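Local coordinates for protein 4-oxalocrotonate decarboxylase NahK (Pseudomonas putida, PDB 5D2K) that catalyses the metal-assisted decarboxylation of (3E)-2-oxohex-3-enedioate (4-oxalocrotonate) to 2-oxopent-4-enoate and carbon dioxide in the breakdown of aromatic hydrocarbons such as naphthalene, at residues Tyr48-Trp52 and Val164-Ala168; Arg188-Val192 and Tyr258-Gly262. The protein carries 1 engineered substitution. All coordinates share one frame. Numbering follows the deposited sequence.

Contact 1: Tyr48-Trp52 and Val164-Ala168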
loop_
_atom_site.group_PDB
_atom_site.type_symbol
_atom_site.label_atom_id
_atom_site.label_comp_id
_atom_site.label_asym_id
_atom_site.label_seq_id
_atom_site.Cartn_x
_atom_site.Cartn_y
_atom_site.Cartn_z
ATOM N N TYR A 48 -7.899 12.899 -1.115
ATOM C CA TYR A 48 -6.983 12.745 0.007
ATOM C C TYR A 48 -7.612 13.289 1.298
ATOM O O TYR A 48 -7.348 12.755 2.374
ATOM C CB TYR A 48 -5.629 13.411 -0.279
ATOM C CG TYR A 48 -4.678 12.503 -1.053
ATOM C CD1 TYR A 48 -4.129 11.359 -0.459
ATOM C CD2 TYR A 48 -4.346 12.769 -2.378
ATOM C CE1 TYR A 48 -3.264 10.519 -1.166
ATOM C CE2 TYR A 48 -3.479 11.938 -3.090
ATOM C CZ TYR A 48 -2.944 10.816 -2.476
ATOM O OH TYR A 48 -2.096 9.977 -3.174
ATOM N N ASP A 49 -8.468 14.313 1.192
ATOM C CA ASP A 49 -9.225 14.783 2.356
ATOM C C ASP A 49 -10.055 13.634 2.928
ATOM O O ASP A 49 -10.098 13.420 4.144
ATOM C CB ASP A 49 -10.175 15.945 2.000
ATOM C CG ASP A 49 -9.460 17.279 1.823
ATOM O OD1 ASP A 49 -8.257 17.399 2.134
ATOM O OD2 ASP A 49 -10.134 18.237 1.377
ATOM N N VAL A 50 -10.721 12.903 2.036
ATOM C CA VAL A 50 -11.526 11.774 2.468
ATOM C C VAL A 50 -10.642 10.691 3.102
ATOM O O VAL A 50 -10.970 10.180 4.171
ATOM C CB VAL A 50 -12.347 11.195 1.298
ATOM C CG1 VAL A 50 -13.020 9.879 1.687
ATOM C CG2 VAL A 50 -13.391 12.210 0.835
ATOM N N GLN A 51 -9.523 10.361 2.459
ATOM C CA GLN A 51 -8.615 9.354 3.002
ATOM C C GLN A 51 -8.107 9.717 4.397
ATOM O O GLN A 51 -8.095 8.871 5.306
ATOM C CB GLN A 51 -7.413 9.140 2.076
ATOM C CG GLN A 51 -6.535 7.970 2.547
ATOM C CD GLN A 51 -5.207 7.896 1.826
ATOM O OE1 GLN A 51 -4.152 8.138 2.419
ATOM N NE2 GLN A 51 -5.245 7.533 0.546
ATOM N N TRP A 52 -7.681 10.969 4.576
ATOM C CA TRP A 52 -7.159 11.373 5.872
ATOM C C TRP A 52 -8.270 11.443 6.926
ATOM O O TRP A 52 -8.011 11.282 8.119
ATOM C CB TRP A 52 -6.417 12.716 5.777
ATOM C CG TRP A 52 -5.027 12.613 5.192
ATOM C CD1 TRP A 52 -4.700 12.601 3.873
ATOM C CD2 TRP A 52 -3.784 12.527 5.917
ATOM N NE1 TRP A 52 -3.331 12.513 3.721
ATOM C CE2 TRP A 52 -2.748 12.461 4.961
ATOM C CE3 TRP A 52 -3.452 12.490 7.279
ATOM C CZ2 TRP A 52 -1.398 12.367 5.320
ATOM C CZ3 TRP A 52 -2.107 12.400 7.638
ATOM C CH2 TRP A 52 -1.100 12.334 6.658
ATOM N N VAL A 164 -7.836 6.615 -4.281
ATOM C CA VAL A 164 -7.239 7.380 -3.199
ATOM C C VAL A 164 -8.211 7.518 -2.030
ATOM O O VAL A 164 -7.825 7.341 -0.880
ATOM C CB VAL A 164 -6.795 8.772 -3.684
ATOM C CG1 VAL A 164 -6.486 9.684 -2.511
ATOM C CG2 VAL A 164 -5.573 8.637 -4.589
ATOM N N ALA A 165 -9.470 7.837 -2.328
ATOM C CA ALA A 165 -10.479 8.001 -1.290
ATOM C C ALA A 165 -10.693 6.709 -0.490
ATOM O O ALA A 165 -11.038 6.761 0.692
ATOM C CB ALA A 165 -11.806 8.464 -1.913
ATOM N N ASP A 166 -10.499 5.570 -1.162
ATOM C CA ASP A 166 -10.576 4.225 -0.571
ATOM C C ASP A 166 -9.218 3.757 -0.005
ATOM O O ASP A 166 -8.928 2.555 0.065
ATOM C CB ASP A 166 -11.096 3.244 -1.643
ATOM C CG ASP A 166 -11.378 1.842 -1.112
ATOM O OD1 ASP A 166 -11.865 1.695 0.022
ATOM O OD2 ASP A 166 -11.112 0.875 -1.866
ATOM N N ASN A 167 -8.392 4.715 0.407
ATOM C CA ASN A 167 -7.109 4.416 1.033
ATOM C C ASN A 167 -6.247 3.461 0.201
ATOM O O ASN A 167 -5.598 2.558 0.729
ATOM C CB ASN A 167 -7.320 3.841 2.437
ATOM C CG ASN A 167 -6.038 3.833 3.245
ATOM O OD1 ASN A 167 -5.175 4.684 3.036
ATOM N ND2 ASN A 167 -5.895 2.866 4.144
ATOM N N ALA A 168 -6.254 3.683 -1.108
ATOM C CA ALA A 168 -5.437 2.904 -2.043
ATOM C C ALA A 168 -5.627 1.388 -1.866
ATOM O O ALA A 168 -4.682 0.621 -2.007
ATOM C CB ALA A 168 -3.966 3.285 -1.894
#

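Contact 2: Arg188-Val192 and Tyr258-Gly262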
loop_
_atom_site.group_PDB
_atom_site.type_symbol
_atom_site.label_atom_id
_atom_site.label_comp_id
_atom_site.label_asym_id
_atom_site.label_seq_id
_atom_site.Cartn_x
_atom_site.Cartn_y
_atom_site.Cartn_z
ATOM N N ARG A 188 17.665 -2.319 -5.674
ATOM C CA ARG A 188 17.436 -2.200 -7.114
ATOM C C ARG A 188 17.447 -3.567 -7.791
ATOM O O ARG A 188 16.618 -3.846 -8.671
ATOM C CB ARG A 188 18.493 -1.288 -7.754
ATOM C CG ARG A 188 18.261 -1.039 -9.239
ATOM C CD ARG A 188 19.379 -0.183 -9.834
ATOM N NE ARG A 188 20.677 -0.851 -9.791
ATOM C CZ ARG A 188 21.195 -1.545 -10.801
ATOM N NH1 ARG A 188 20.513 -1.691 -11.928
ATOM N NH2 ARG A 188 22.392 -2.101 -10.682
ATOM N N THR A 189 18.370 -4.423 -7.364
ATOM C CA THR A 189 18.544 -5.715 -8.013
ATOM C C THR A 189 17.901 -6.869 -7.243
ATOM O O THR A 189 17.999 -8.016 -7.656
ATOM C CB THR A 189 20.040 -6.033 -8.235
ATOM O OG1 THR A 189 20.708 -6.177 -6.972
ATOM C CG2 THR A 189 20.705 -4.913 -9.044
ATOM N N LEU A 190 17.236 -6.550 -6.134
ATOM C CA LEU A 190 16.565 -7.555 -5.310
ATOM C C LEU A 190 15.547 -8.337 -6.117
ATOM O O LEU A 190 14.584 -7.761 -6.603
ATOM C CB LEU A 190 15.870 -6.881 -4.123
ATOM C CG LEU A 190 15.099 -7.806 -3.179
ATOM C CD1 LEU A 190 16.044 -8.759 -2.466
ATOM C CD2 LEU A 190 14.310 -6.971 -2.175
ATOM N N GLY A 191 15.772 -9.638 -6.282
ATOM C CA GLY A 191 14.822 -10.475 -6.995
ATOM C C GLY A 191 13.737 -11.009 -6.082
ATOM O O GLY A 191 14.000 -11.369 -4.933
ATOM N N VAL A 192 12.507 -11.039 -6.593
ATOM C CA VAL A 192 11.360 -11.506 -5.829
ATOM C C VAL A 192 10.557 -12.523 -6.645
ATOM O O VAL A 192 10.235 -12.268 -7.800
ATOM C CB VAL A 192 10.471 -10.317 -5.421
ATOM C CG1 VAL A 192 9.383 -10.769 -4.506
ATOM C CG2 VAL A 192 11.304 -9.233 -4.737
ATOM N N TYR A 258 12.468 -13.894 -1.399
ATOM C CA TYR A 258 13.256 -12.689 -1.579
ATOM C C TYR A 258 14.715 -13.069 -1.659
ATOM O O TYR A 258 15.238 -13.685 -0.741
ATOM C CB TYR A 258 13.009 -11.714 -0.417
ATOM C CG TYR A 258 11.635 -11.081 -0.445
ATOM C CD1 TYR A 258 10.503 -11.807 -0.079
ATOM C CD2 TYR A 258 11.463 -9.758 -0.853
ATOM C CE1 TYR A 258 9.246 -11.232 -0.116
ATOM C CE2 TYR A 258 10.208 -9.172 -0.889
ATOM C CZ TYR A 258 9.104 -9.913 -0.531
ATOM O OH TYR A 258 7.854 -9.328 -0.568
ATOM N N GLN A 259 15.350 -12.734 -2.780
ATOM C CA GLN A 259 16.761 -13.045 -3.003
ATOM C C GLN A 259 17.638 -12.670 -1.806
ATOM O O GLN A 259 17.746 -11.494 -1.444
ATOM C CB GLN A 259 17.234 -12.332 -4.263
ATOM C CG GLN A 259 18.669 -12.640 -4.643
ATOM C CD GLN A 259 19.208 -11.636 -5.617
ATOM O OE1 GLN A 259 18.623 -10.572 -5.809
ATOM N NE2 GLN A 259 20.345 -11.955 -6.235
ATOM N N GLY A 260 18.222 -13.688 -1.169
ATOM C CA GLY A 260 19.108 -13.481 -0.033
ATOM C C GLY A 260 18.450 -13.083 1.279
ATOM O O GLY A 260 19.140 -12.833 2.273
ATOM N N LEU A 261 17.122 -13.016 1.292
ATOM C CA LEU A 261 16.386 -12.559 2.471
ATOM C C LEU A 261 15.272 -13.516 2.883
ATOM O O LEU A 261 14.320 -13.113 3.545
ATOM C CB LEU A 261 15.779 -11.169 2.224
ATOM C CG LEU A 261 16.747 -10.008 1.988
ATOM C CD1 LEU A 261 15.945 -8.741 1.681
ATOM C CD2 LEU A 261 17.661 -9.804 3.184
ATOM N N GLY A 262 15.380 -14.782 2.501
ATOM C CA GLY A 262 14.389 -15.752 2.943
ATOM C C GLY A 262 13.053 -15.604 2.234
ATOM O O GLY A 262 12.994 -15.210 1.071
HETATM O O HOH W 1 20.364 -8.493 -5.767
HETATM O O HOH W 2 20.755 -9.908 -8.444
#

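Contact 1: Tyr48-Trp52 and Val164-Ala168
A Schellman motif ends helix 160-165, and that helix end is held against the first half of helix 44-60. Val164 and Gln51 bury more surface here than any other residue, followed by Ala165. Two hydrogen bonds define the motif, Ala168 N to the carbonyl of the residue before Val164 and Asn167 N to Val164 O (3.0 Å), and Asn167 takes the positive phi of the C-prime position, a conformation asparagine tolerates better than most residues. Val164 O is also reached from the neighbouring helix. The long, extended side chain of Gln51 spans the gap, and its amide donates almost linearly to this carbonyl, giving a buried helix end a polar partner; a second bond from Gln51 NE2 goes to Tyr88 O. The side chain of Val164 projects toward helix 44-60 and puts its CG1 methyl over one face of the Tyr48 ring. The Tyr48 hydroxyl meanwhile binds Tyr88 N. Small Ala165 lets the backbones approach to 4.9 Å between Gln51 CA and Ala165 CA, and Val50 CG1 packs on Ala165 CB at 4.1 Å. Asn167 OD1 is taken by Phe90 N, so both segments are tied to strand 87-92. Beyond the turn, Ala168 lines the 2-oxoadipate pocket, and its carbonyl accepts a bond from Lys69. The CH-pi contact is close: Val164 CG1 stands 3.4 Å from the centroid of the Tyr48 ring, only 6° off its normal.

Contact 2: Arg188-Val192 and Tyr258-Gly262
Leu190 is the main bump on one side of this junction, where the start of strand 191-196 meets the turn between strands 253-258 and 263-268. Its side chain slides into a hollow lined by Tyr258, the backbone of Gln259 and Leu261: Leu190 CD2 lies 4.2 Å from Tyr258 CD2, at the edge of the ring, while Leu190 CD1 sits 4.1 Å from Leu261 CD1. With two methyls, leucine can meet both partners at once. Val192 and Tyr258 form an antiparallel non-hydrogen-bonded pair with their side chains on the same face of the sheet, so Val192 CG1 rests over the Tyr258 ring, 4.2 Å from its centroid in a CH-pi contact. The hydroxyl of that ring reaches inward to Glu116 O, in the strand that supplies metal ligands.

The loop is a type II turn from Tyr258 to Leu261, with Gly260 at the positive phi that glycine adopts readily; Leu261 and Gly262, both opposite Tyr258, make a classic beta bulge. Gln259 reaches back along Gly191 and bonds to its NH. Gln259 N donates to Gly191 O at 2.9 Å, and Gly191 N donates to Gln259 OE1 at 3.0 Å. Water 1 bridges Gln259 OE1 and Thr189 OG1, at 2.7 and 2.6 Å. The glutamine side chain thus takes up a strand NH where the turn carries its own backbone away, extending the pairing past the last strand residue, with a greasy interior beneath and a hydrated rim at the surface.

Contact 1 closes before contact 2 opens along the chain. Their centres lie about 31 Å apart on opposite sides of the chain's centre, with nearest atoms about 16 Å apart. Contact 1 joins helices 44-60 and 160-165, bringing an early helix onto the FAA hydrolase C-terminal region; contact 2 lies wholly within that region, at one end of the five-stranded sheet, where strand 191-196 meets the turn after strand 253-258. In the eight-stranded sheet, strand 87-92 borders contact 1, and strand 112-121, which carries magnesium ligands Glu114 and Glu116, borders contact 2. Ala168 of contact 1 belongs to the 2-oxoadipate pocket, whereas the side chain of Tyr258 is about 10 Å from the magnesium ion.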